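Local coordinates for alpha-glucosidase (Pseudoalteromonas sp. K8, PDB 5HQA), which hydrolyses alpha-glucosidic bonds as a chloride-activated family 97 glycoside hydrolase, captured here with a bound calcium ion and the inhibitor acarbose, at residues A[295-300]-A[347-352]; A[265-270]-A[306-311]; A[111-116]-A[223-228]. One frame throughout, in Å; residues are numbered along the deposited sequence.

Contact 1. Residues A[295-300]-A[347-352]; sequences YYMDFA and KQTGVQ
M297 reaches from its helix across V351 with a bent, mostly apolar side chain. Its CB lies 4.3 Å from T349 OG1, a loose approach. CG then runs against the valine, 4.0 Å from V351 CG1, as the two side chains slide past one another in opposite directions. The turn about CG-SD (chi3 119°) then brings CE to 3.3 Å from V351 O. The valine itself wedges toward the helix: CG1 packs 3.6 Å from A300 CB, while CG2 rests 3.5 Å from M297 O. An alanine in place of V351 would probably open a gap beside A300 and leave M297 CG without its valine neighbour. V351 is presented by an ST turn in which its N donates to T349 OG1 (3.2 Å), just after G350 leaves the helix with positive phi. That hydroxyl is also bonded to Y345 O, and Y345 OH in turn bonds D298 OD1. Helix 290-303 here packs on the C-terminal end of helix 339-349 and on the loop that leads into strand 352-358, on the outside of the barrel. M297, A300 and V351 all touch V308 on strand 307-310 beneath them, and A300 also reaches I267 on strand 264-269.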
loop_
_atom_site.group_PDB
_atom_site.type_symbol
_atom_site.label_atom_id
_atom_site.label_comp_id
_atom_site.label_asym_id
_atom_site.label_seq_id
_atom_site.Cartn_x
_atom_site.Cartn_y
_atom_site.Cartn_z
ATOM N N TYR A 295 8.444 28.143 -10.386
ATOM C CA TYR A 295 9.264 27.466 -11.382
ATOM C C TYR A 295 8.791 26.032 -11.592
ATOM O O TYR A 295 8.688 25.565 -12.734
ATOM C CB TYR A 295 10.731 27.514 -10.955
ATOM C CG TYR A 295 11.643 26.530 -11.655
ATOM C CD1 TYR A 295 12.203 26.822 -12.893
ATOM C CD2 TYR A 295 11.970 25.320 -11.056
ATOM C CE1 TYR A 295 13.048 25.923 -13.526
ATOM C CE2 TYR A 295 12.809 24.416 -11.675
ATOM C CZ TYR A 295 13.347 24.717 -12.911
ATOM O OH TYR A 295 14.188 23.802 -13.516
ATOM N N TYR A 296 8.480 25.322 -10.505
ATOM C CA TYR A 296 7.962 23.961 -10.642
ATOM C C TYR A 296 6.585 23.953 -11.302
ATOM O O TYR A 296 6.287 23.070 -12.117
ATOM C CB TYR A 296 7.908 23.274 -9.275
ATOM C CG TYR A 296 9.205 22.597 -8.870
ATOM C CD1 TYR A 296 10.331 23.344 -8.541
ATOM C CD2 TYR A 296 9.296 21.208 -8.811
ATOM C CE1 TYR A 296 11.512 22.725 -8.170
ATOM C CE2 TYR A 296 10.478 20.579 -8.439
ATOM C CZ TYR A 296 11.578 21.345 -8.122
ATOM O OH TYR A 296 12.753 20.729 -7.755
ATOM N N MET A 297 5.728 24.925 -10.967
ATOM C CA MET A 297 4.406 24.971 -11.588
ATOM C C MET A 297 4.506 25.212 -13.084
ATOM O O MET A 297 3.747 24.623 -13.864
ATOM C CB MET A 297 3.544 26.049 -10.934
ATOM C CG MET A 297 2.993 25.623 -9.585
ATOM S SD MET A 297 2.397 27.034 -8.634
ATOM C CE MET A 297 0.707 26.630 -8.450
ATOM N N ASP A 298 5.431 26.082 -13.504
ATOM C CA ASP A 298 5.652 26.303 -14.931
ATOM C C ASP A 298 6.046 25.006 -15.620
ATOM O O ASP A 298 5.533 24.676 -16.693
ATOM C CB ASP A 298 6.736 27.363 -15.151
ATOM C CG ASP A 298 6.286 28.760 -14.759
ATOM O OD1 ASP A 298 5.061 29.023 -14.746
ATOM O OD2 ASP A 298 7.167 29.606 -14.481
ATOM N N PHE A 299 6.968 24.260 -15.010
ATOM C CA PHE A 299 7.385 22.979 -15.567
ATOM C C PHE A 299 6.213 22.010 -15.632
ATOM O O PHE A 299 5.992 21.352 -16.656
ATOM C CB PHE A 299 8.528 22.402 -14.722
ATOM C CG PHE A 299 9.073 21.090 -15.228
ATOM C CD1 PHE A 299 10.121 21.065 -16.136
ATOM C CD2 PHE A 299 8.549 19.880 -14.778
ATOM C CE1 PHE A 299 10.629 19.862 -16.596
ATOM C CE2 PHE A 299 9.051 18.675 -15.238
ATOM C CZ PHE A 299 10.098 18.667 -16.150
ATOM N N ALA A 300 5.452 21.905 -14.539
ATOM C CA ALA A 300 4.299 21.009 -14.521
ATOM C C ALA A 300 3.295 21.376 -15.605
ATOM O O ALA A 300 2.761 20.494 -16.291
ATOM C CB ALA A 300 3.633 21.031 -13.146
ATOM N N LYS A 347 -4.331 28.988 -10.288
ATOM C CA LYS A 347 -5.440 29.211 -11.203
ATOM C C LYS A 347 -4.940 29.646 -12.575
ATOM O O LYS A 347 -5.482 29.215 -13.597
ATOM C CB LYS A 347 -6.402 30.234 -10.600
ATOM C CG LYS A 347 -7.082 29.709 -9.332
ATOM C CD LYS A 347 -7.852 30.774 -8.556
ATOM C CE LYS A 347 -8.422 30.179 -7.263
ATOM N NZ LYS A 347 -8.925 31.219 -6.314
ATOM N N GLN A 348 -3.892 30.476 -12.621
ATOM C CA GLN A 348 -3.338 30.901 -13.906
ATOM C C GLN A 348 -2.795 29.717 -14.693
ATOM O O GLN A 348 -3.060 29.579 -15.893
ATOM C CB GLN A 348 -2.217 31.918 -13.706
ATOM C CG GLN A 348 -2.606 33.277 -13.191
ATOM C CD GLN A 348 -1.374 34.141 -12.999
ATOM O OE1 GLN A 348 -0.487 34.173 -13.864
ATOM N NE2 GLN A 348 -1.287 34.813 -11.850
ATOM N N THR A 349 -2.001 28.868 -14.037
ATOM C CA THR A 349 -1.291 27.793 -14.715
ATOM C C THR A 349 -2.109 26.519 -14.847
ATOM O O THR A 349 -1.758 25.664 -15.664
ATOM C CB THR A 349 0.004 27.450 -13.972
ATOM O OG1 THR A 349 -0.317 26.976 -12.658
ATOM C CG2 THR A 349 0.920 28.662 -13.874
ATOM N N GLY A 350 -3.174 26.364 -14.062
ATOM C CA GLY A 350 -3.899 25.110 -14.028
ATOM C C GLY A 350 -3.196 24.001 -13.283
ATOM O O GLY A 350 -3.656 22.856 -13.326
ATOM N N VAL A 351 -2.091 24.306 -12.609
ATOM C CA VAL A 351 -1.334 23.340 -11.824
ATOM C C VAL A 351 -1.643 23.581 -10.359
ATOM O O VAL A 351 -1.571 24.720 -9.887
ATOM C CB VAL A 351 0.175 23.481 -12.080
ATOM C CG1 VAL A 351 0.954 22.516 -11.173
ATOM C CG2 VAL A 351 0.483 23.269 -13.555
ATOM N N GLN A 352 -1.968 22.529 -9.626
ATOM C CA GLN A 352 -2.351 22.757 -8.245
ATOM C C GLN A 352 -1.171 22.623 -7.299
ATOM O O GLN A 352 -0.200 21.915 -7.574
ATOM C CB GLN A 352 -3.465 21.807 -7.834
ATOM C CG GLN A 352 -4.810 22.411 -8.145
ATOM C CD GLN A 352 -5.892 21.483 -7.796
ATOM O OE1 GLN A 352 -6.011 20.426 -8.403
ATOM N NE2 GLN A 352 -6.680 21.834 -6.786
#

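Contact 2. Residues A[265-270]-A[306-311]. With AC1 (4,6-dideoxy-4-{[(1S,4R,5S,6S)-4,5,6-trihydroxy-3-(hydroxymethyl)cyclohex-2-en-1-yl]amino}-alpha-D-glucopyranose), chain B.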
loop_
_atom_site.group_PDB
_atom_site.type_symbol
_atom_site.label_atom_id
_atom_site.label_comp_id
_atom_site.label_asym_id
_atom_site.label_seq_id
_atom_site.Cartn_x
_atom_site.Cartn_y
_atom_site.Cartn_z
ATOM N N LYS A 265 -0.524 12.684 -12.205
ATOM C CA LYS A 265 0.907 12.691 -11.941
ATOM C C LYS A 265 1.311 14.022 -11.328
ATOM O O LYS A 265 0.685 15.053 -11.586
ATOM C CB LYS A 265 1.693 12.429 -13.224
ATOM C CG LYS A 265 1.535 10.991 -13.714
ATOM C CD LYS A 265 2.060 10.820 -15.131
ATOM C CE LYS A 265 1.183 11.578 -16.122
ATOM N NZ LYS A 265 1.473 11.151 -17.510
ATOM N N TYR A 266 2.354 13.998 -10.498
ATOM C CA TYR A 266 2.785 15.221 -9.839
ATOM C C TYR A 266 4.301 15.264 -9.749
ATOM O O TYR A 266 4.988 14.252 -9.910
ATOM C CB TYR A 266 2.146 15.372 -8.442
ATOM C CG TYR A 266 2.614 14.408 -7.375
ATOM C CD1 TYR A 266 2.192 13.080 -7.366
ATOM C CD2 TYR A 266 3.442 14.837 -6.348
ATOM C CE1 TYR A 266 2.607 12.197 -6.375
ATOM C CE2 TYR A 266 3.859 13.966 -5.351
ATOM C CZ TYR A 266 3.440 12.647 -5.372
ATOM O OH TYR A 266 3.862 11.786 -4.387
ATOM N N ILE A 267 4.813 16.473 -9.521
ATOM C CA ILE A 267 6.221 16.689 -9.219
ATOM C C ILE A 267 6.288 17.382 -7.867
ATOM O O ILE A 267 5.256 17.660 -7.247
ATOM C CB ILE A 267 6.916 17.528 -10.303
ATOM C CG1 ILE A 267 6.260 18.912 -10.399
ATOM C CG2 ILE A 267 6.886 16.797 -11.650
ATOM C CD1 ILE A 267 6.832 19.783 -11.507
ATOM N N GLY A 268 7.491 17.678 -7.393
ATOM C CA GLY A 268 7.538 18.327 -6.107
ATOM C C GLY A 268 8.870 18.923 -5.739
ATOM O O GLY A 268 9.916 18.444 -6.177
ATOM N N ILE A 269 8.828 19.995 -4.953
ATOM C CA ILE A 269 9.997 20.464 -4.222
ATOM C C ILE A 269 10.156 19.478 -3.074
ATOM O O ILE A 269 9.415 19.525 -2.086
ATOM C CB ILE A 269 9.832 21.904 -3.737
ATOM C CG1 ILE A 269 9.730 22.838 -4.943
ATOM C CG2 ILE A 269 10.992 22.313 -2.837
ATOM C CD1 ILE A 269 9.309 24.266 -4.602
ATOM N N TRP A 270 11.074 18.528 -3.247
ATOM C CA TRP A 270 11.077 17.307 -2.451
ATOM C C TRP A 270 12.436 16.610 -2.516
ATOM O O TRP A 270 13.168 16.582 -1.524
ATOM C CB TRP A 270 9.964 16.361 -2.924
ATOM C CG TRP A 270 9.966 15.097 -2.134
ATOM C CD1 TRP A 270 9.569 14.946 -0.835
ATOM C CD2 TRP A 270 10.426 13.807 -2.566
ATOM N NE1 TRP A 270 9.749 13.641 -0.432
ATOM C CE2 TRP A 270 10.278 12.924 -1.476
ATOM C CE3 TRP A 270 10.955 13.315 -3.767
ATOM C CZ2 TRP A 270 10.637 11.576 -1.548
ATOM C CZ3 TRP A 270 11.314 11.977 -3.838
ATOM C CH2 TRP A 270 11.154 11.123 -2.735
ATOM N N ASP A 306 -0.239 17.430 -12.887
ATOM C CA ASP A 306 -1.424 18.045 -12.296
ATOM C C ASP A 306 -1.104 18.942 -11.108
ATOM O O ASP A 306 -1.873 19.867 -10.817
ATOM C CB ASP A 306 -2.411 16.968 -11.836
ATOM C CG ASP A 306 -3.024 16.205 -12.984
ATOM O OD1 ASP A 306 -3.026 16.722 -14.118
ATOM O OD2 ASP A 306 -3.524 15.084 -12.747
ATOM N N GLY A 307 -0.019 18.664 -10.387
ATOM C CA GLY A 307 0.218 19.362 -9.139
ATOM C C GLY A 307 1.684 19.378 -8.774
ATOM O O GLY A 307 2.502 18.640 -9.332
ATOM N N VAL A 308 2.004 20.250 -7.818
ATOM C CA VAL A 308 3.353 20.391 -7.281
ATOM C C VAL A 308 3.271 20.225 -5.769
ATOM O O VAL A 308 2.655 21.050 -5.085
ATOM C CB VAL A 308 3.983 21.742 -7.642
ATOM C CG1 VAL A 308 5.335 21.896 -6.954
ATOM C CG2 VAL A 308 4.109 21.885 -9.157
ATOM N N LEU A 309 3.870 19.156 -5.251
ATOM C CA LEU A 309 4.070 19.022 -3.815
ATOM C C LEU A 309 5.177 19.964 -3.362
ATOM O O LEU A 309 6.214 20.079 -4.018
ATOM C CB LEU A 309 4.453 17.582 -3.469
ATOM C CG LEU A 309 4.953 17.303 -2.046
ATOM C CD1 LEU A 309 3.803 17.365 -1.021
ATOM C CD2 LEU A 309 5.678 15.947 -1.985
ATOM N N VAL A 310 4.971 20.636 -2.230
ATOM C CA VAL A 310 6.007 21.488 -1.652
ATOM C C VAL A 310 6.114 21.180 -0.167
ATOM O O VAL A 310 5.148 21.385 0.581
ATOM C CB VAL A 310 5.727 22.984 -1.863
ATOM C CG1 VAL A 310 6.853 23.791 -1.271
ATOM C CG2 VAL A 310 5.574 23.311 -3.336
ATOM N N GLU A 311 7.280 20.689 0.259
ATOM C CA GLU A 311 7.555 20.420 1.666
ATOM C C GLU A 311 8.443 21.515 2.244
ATOM O O GLU A 311 9.315 22.059 1.562
ATOM C CB GLU A 311 8.226 19.057 1.858
ATOM C CG GLU A 311 7.390 17.916 1.333
ATOM C CD GLU A 311 7.927 16.557 1.729
ATOM O OE1 GLU A 311 9.027 16.487 2.316
ATOM O OE2 GLU A 311 7.244 15.551 1.434
HETATM C C1 AC1 B . 13.246 9.080 8.618
HETATM O O2 AC1 B . 12.213 6.925 8.777
HETATM C C2 AC1 B . 11.966 8.288 8.393
HETATM C C4A AC1 B . 9.204 13.292 3.401
HETATM C C3 AC1 B . 11.497 8.384 6.965
HETATM O O3 AC1 B . 10.329 7.568 6.767
HETATM C C4 AC1 B . 11.240 9.824 6.608
HETATM N N4A AC1 B . 10.499 9.995 5.318
HETATM C C5 AC1 B . 12.659 10.363 6.537
HETATM O O5 AC1 B . 13.201 10.408 7.922
HETATM C C6 AC1 B . 12.787 11.726 5.929
HETATM C C1B AC1 B . 9.318 10.928 5.385
HETATM C C2B AC1 B . 8.535 10.960 3.911
HETATM O O2B AC1 B . 8.308 9.608 3.515
HETATM C C3B AC1 B . 9.249 11.718 2.968
HETATM O O3B AC1 B . 8.703 11.621 1.629
HETATM O O4 AC1 B . 10.026 14.058 2.541
HETATM C C5B AC1 B . 9.604 13.513 4.771
HETATM C C7B AC1 B . 9.629 12.254 5.800
HETATM C C6B AC1 B . 9.399 14.927 5.341
HETATM O O6B AC1 B . 8.034 15.102 5.559
#
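K265 O takes the first bond of the ladder, from D306 N at 2.9 Å. I267 is used at both ends: its N donates to G307 O, and its O accepts from L309 N (2.9 Å), with V308 CA making a CA-H...O contact to the same oxygen. L309 O then takes I269 N at 2.8 Å, and a weak bond from E311 N to I269 O ends the series. G307 N, though buried, has no partner in the model. This is the parallel pairing of a beta-alpha-beta unit in a TIM-type barrel, with helix 290-303 in the connection between the strands. On the face turned to that helix, I267 CG1 meets V308 CG2; on the opposite face, Y266 lies alongside L309 and sends its OH to D489.

At the C-terminal ends of the strands the bonds turn to the acarbose unit AC1. From the indole of W270, NE1 donates to AC1 O3B at 3.1 Å and weakly to AC1 O4. E311 OE1 receives a bond from AC1 O4 at 2.6 Å and a further one from W280 NE1, while E311 OE2 forms a salt bridge with K386. The carboxylate comes to the indole edge, its plane 82° from the ring, with E311 OE2 3.3 Å from W270 CD1.

Contact 3. Residues A[111-116]-A[223-228]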
loop_
_atom_site.group_PDB
_atom_site.type_symbol
_atom_site.label_atom_id
_atom_site.label_comp_id
_atom_site.label_asym_id
_atom_site.label_seq_id
_atom_site.Cartn_x
_atom_site.Cartn_y
_atom_site.Cartn_z
ATOM N N ARG A 111 -14.031 -13.032 9.863
ATOM C CA ARG A 111 -14.053 -12.074 10.958
ATOM C C ARG A 111 -14.966 -12.596 12.049
ATOM O O ARG A 111 -15.857 -13.414 11.809
ATOM C CB ARG A 111 -14.514 -10.684 10.505
ATOM C CG ARG A 111 -16.008 -10.602 10.242
ATOM C CD ARG A 111 -16.429 -9.180 9.942
ATOM N NE ARG A 111 -17.874 -9.083 9.773
ATOM C CZ ARG A 111 -18.491 -8.015 9.285
ATOM N NH1 ARG A 111 -17.790 -6.948 8.914
ATOM N NH2 ARG A 111 -19.810 -8.014 9.161
ATOM N N TYR A 112 -14.712 -12.133 13.267
ATOM C CA TYR A 112 -15.568 -12.452 14.397
ATOM C C TYR A 112 -16.693 -11.441 14.473
ATOM O O TYR A 112 -16.492 -10.252 14.207
ATOM C CB TYR A 112 -14.796 -12.399 15.705
ATOM C CG TYR A 112 -13.607 -13.317 15.844
ATOM C CD1 TYR A 112 -12.384 -13.017 15.242
ATOM C CD2 TYR A 112 -13.686 -14.456 16.644
ATOM C CE1 TYR A 112 -11.273 -13.844 15.419
ATOM C CE2 TYR A 112 -12.595 -15.285 16.819
ATOM C CZ TYR A 112 -11.389 -14.971 16.214
ATOM O OH TYR A 112 -10.312 -15.805 16.416
ATOM N N GLU A 113 -17.871 -11.912 14.860
ATOM C CA GLU A 113 -19.009 -11.045 15.136
ATOM C C GLU A 113 -19.522 -11.428 16.514
ATOM O O GLU A 113 -20.092 -12.509 16.694
ATOM C CB GLU A 113 -20.082 -11.176 14.050
ATOM C CG GLU A 113 -19.543 -10.723 12.690
ATOM C CD GLU A 113 -20.498 -10.955 11.528
ATOM O OE1 GLU A 113 -21.651 -11.385 11.762
ATOM O OE2 GLU A 113 -20.079 -10.706 10.368
ATOM N N VAL A 114 -19.260 -10.572 17.496
ATOM C CA VAL A 114 -19.633 -10.824 18.883
ATOM C C VAL A 114 -20.910 -10.035 19.166
ATOM O O VAL A 114 -20.871 -8.795 19.158
ATOM C CB VAL A 114 -18.515 -10.434 19.856
ATOM C CG1 VAL A 114 -18.946 -10.752 21.284
ATOM C CG2 VAL A 114 -17.251 -11.186 19.506
ATOM N N PRO A 115 -22.029 -10.694 19.424
ATOM C CA PRO A 115 -23.302 -9.987 19.566
ATOM C C PRO A 115 -23.492 -9.445 20.974
ATOM O O PRO A 115 -22.791 -9.809 21.917
ATOM C CB PRO A 115 -24.320 -11.089 19.278
ATOM C CG PRO A 115 -23.672 -12.304 19.908
ATOM C CD PRO A 115 -22.186 -12.150 19.587
ATOM N N LYS A 116 -24.497 -8.581 21.103
ATOM C CA LYS A 116 -24.945 -8.137 22.416
ATOM C C LYS A 116 -25.282 -9.339 23.291
ATOM O O LYS A 116 -25.966 -10.270 22.852
ATOM C CB LYS A 116 -26.167 -7.227 22.264
ATOM C CG LYS A 116 -26.747 -6.723 23.578
ATOM C CD LYS A 116 -27.992 -5.888 23.327
ATOM C CE LYS A 116 -28.605 -5.406 24.624
ATOM N NZ LYS A 116 -29.901 -4.718 24.360
ATOM N N ALA A 223 -21.397 -5.128 21.875
ATOM C CA ALA A 223 -21.194 -5.928 20.674
ATOM C C ALA A 223 -20.124 -5.312 19.785
ATOM O O ALA A 223 -20.031 -4.089 19.651
ATOM C CB ALA A 223 -22.508 -6.054 19.899
ATOM N N PHE A 224 -19.304 -6.167 19.179
ATOM C CA PHE A 224 -18.259 -5.689 18.285
ATOM C C PHE A 224 -17.940 -6.763 17.259
ATOM O O PHE A 224 -18.229 -7.947 17.458
ATOM C CB PHE A 224 -16.980 -5.311 19.049
ATOM C CG PHE A 224 -16.262 -6.492 19.662
ATOM C CD1 PHE A 224 -16.609 -6.955 20.918
ATOM C CD2 PHE A 224 -15.224 -7.125 18.984
ATOM C CE1 PHE A 224 -15.945 -8.033 21.483
ATOM C CE2 PHE A 224 -14.561 -8.201 19.547
ATOM C CZ PHE A 224 -14.919 -8.653 20.792
ATOM N N ASN A 225 -17.326 -6.327 16.160
ATOM C CA ASN A 225 -16.746 -7.208 15.159
ATOM C C ASN A 225 -15.251 -6.939 15.088
ATOM O O ASN A 225 -14.780 -5.887 15.524
ATOM C CB ASN A 225 -17.375 -6.987 13.774
ATOM C CG ASN A 225 -18.881 -7.141 13.788
ATOM O OD1 ASN A 225 -19.436 -7.876 14.604
ATOM N ND2 ASN A 225 -19.554 -6.445 12.883
ATOM N N THR A 226 -14.499 -7.895 14.557
ATOM C CA THR A 226 -13.107 -7.651 14.200
ATOM C C THR A 226 -13.014 -7.229 12.746
ATOM O O THR A 226 -13.955 -7.403 11.966
ATOM C CB THR A 226 -12.271 -8.910 14.418
ATOM O OG1 THR A 226 -12.670 -9.908 13.472
ATOM C CG2 THR A 226 -12.416 -9.440 15.847
ATOM N N PRO A 227 -11.869 -6.689 12.329
ATOM C CA PRO A 227 -11.583 -6.613 10.894
ATOM C C PRO A 227 -11.531 -8.015 10.306
ATOM O O PRO A 227 -11.491 -9.019 11.019
ATOM C CB PRO A 227 -10.211 -5.923 10.827
ATOM C CG PRO A 227 -10.049 -5.237 12.179
ATOM C CD PRO A 227 -10.777 -6.130 13.149
ATOM N N TRP A 228 -11.524 -8.084 8.980
ATOM C CA TRP A 228 -11.347 -9.363 8.310
ATOM C C TRP A 228 -9.893 -9.813 8.404
ATOM O O TRP A 228 -8.974 -9.007 8.281
ATOM C CB TRP A 228 -11.756 -9.245 6.841
ATOM C CG TRP A 228 -13.209 -8.955 6.669
ATOM C CD1 TRP A 228 -13.805 -7.726 6.618
ATOM C CD2 TRP A 228 -14.260 -9.922 6.536
ATOM N NE1 TRP A 228 -15.171 -7.872 6.465
ATOM C CE2 TRP A 228 -15.472 -9.207 6.410
ATOM C CE3 TRP A 228 -14.290 -11.322 6.512
ATOM C CZ2 TRP A 228 -16.708 -9.848 6.253
ATOM C CZ3 TRP A 228 -15.523 -11.962 6.362
ATOM C CH2 TRP A 228 -16.710 -11.225 6.238
HETATM O O HOH W 1 -15.178 -6.122 9.935
#
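T226 OG1 is held from two sides: it accepts from Y112 N at 3.0 Å and donates to P227 O at 2.9 Å, which fixes the hydroxyl's rotation. The threonine's own N returns a bond to Y112 O, and OG1 also sits at the edge of the Y112 ring. Further along, V114 and F224 form an antiparallel hydrogen-bonded pair, with V114 N to F224 O at 2.8 Å and F224 N to V114 O. On one face of the sheet, V114 CG2 makes a CH-pi contact with the F224 ring, 4.0 Å from its centroid.

R111 lies across W228. Its CG is tucked between the backbone N and the carbonyl carbon (chi1 74°) and makes a CH-pi contact with the six-membered ring, 3.9 Å from the centroid and almost on the normal. The guanidinium runs on past the ring's edge, its plane 23° from that of the indole, with W228 CZ2 against one of its faces, toward the rim. Side-on, NE and NH2 both grip E113 OE2, at 2.8 Å from R111 NE; the same oxygen has a salt bridge to R100. NH1 donates to a water that passes a bond on to T226 O. Strand 107-114 runs between strands 95-104 and 224-234 in one sheet of the N-terminal beta-sandwich, a galactose mutarotase-like fold. From the other sheet, F40 on strand 30-42 meets the rings of Y112 and F224, and I123 and I125 on strand 122-134 touch F224.

Read from the N terminus, contact 3 comes first: 223-228 returns to 111-116 after 106 residues rich in strand and without helix, closing a loop wholly inside the N-terminal domain. It stands in series with the others, its nearest atoms about 27 Å from contact 2 and about 33 Å from contact 1. In the barrel the order is 265-270, 295-300, 306-311, 347-352, so contacts 2 and 1 cross. Contact 2 closes the loop holding helix 290-303 between two neighbouring strands; contact 1 closes the one from that helix, through strand 307-310, to the end of helix 339-349 and the turn after it. They touch: the backbone of Q352 probably hydrogen-bonds D306 and V308, and Y296 packs on G268.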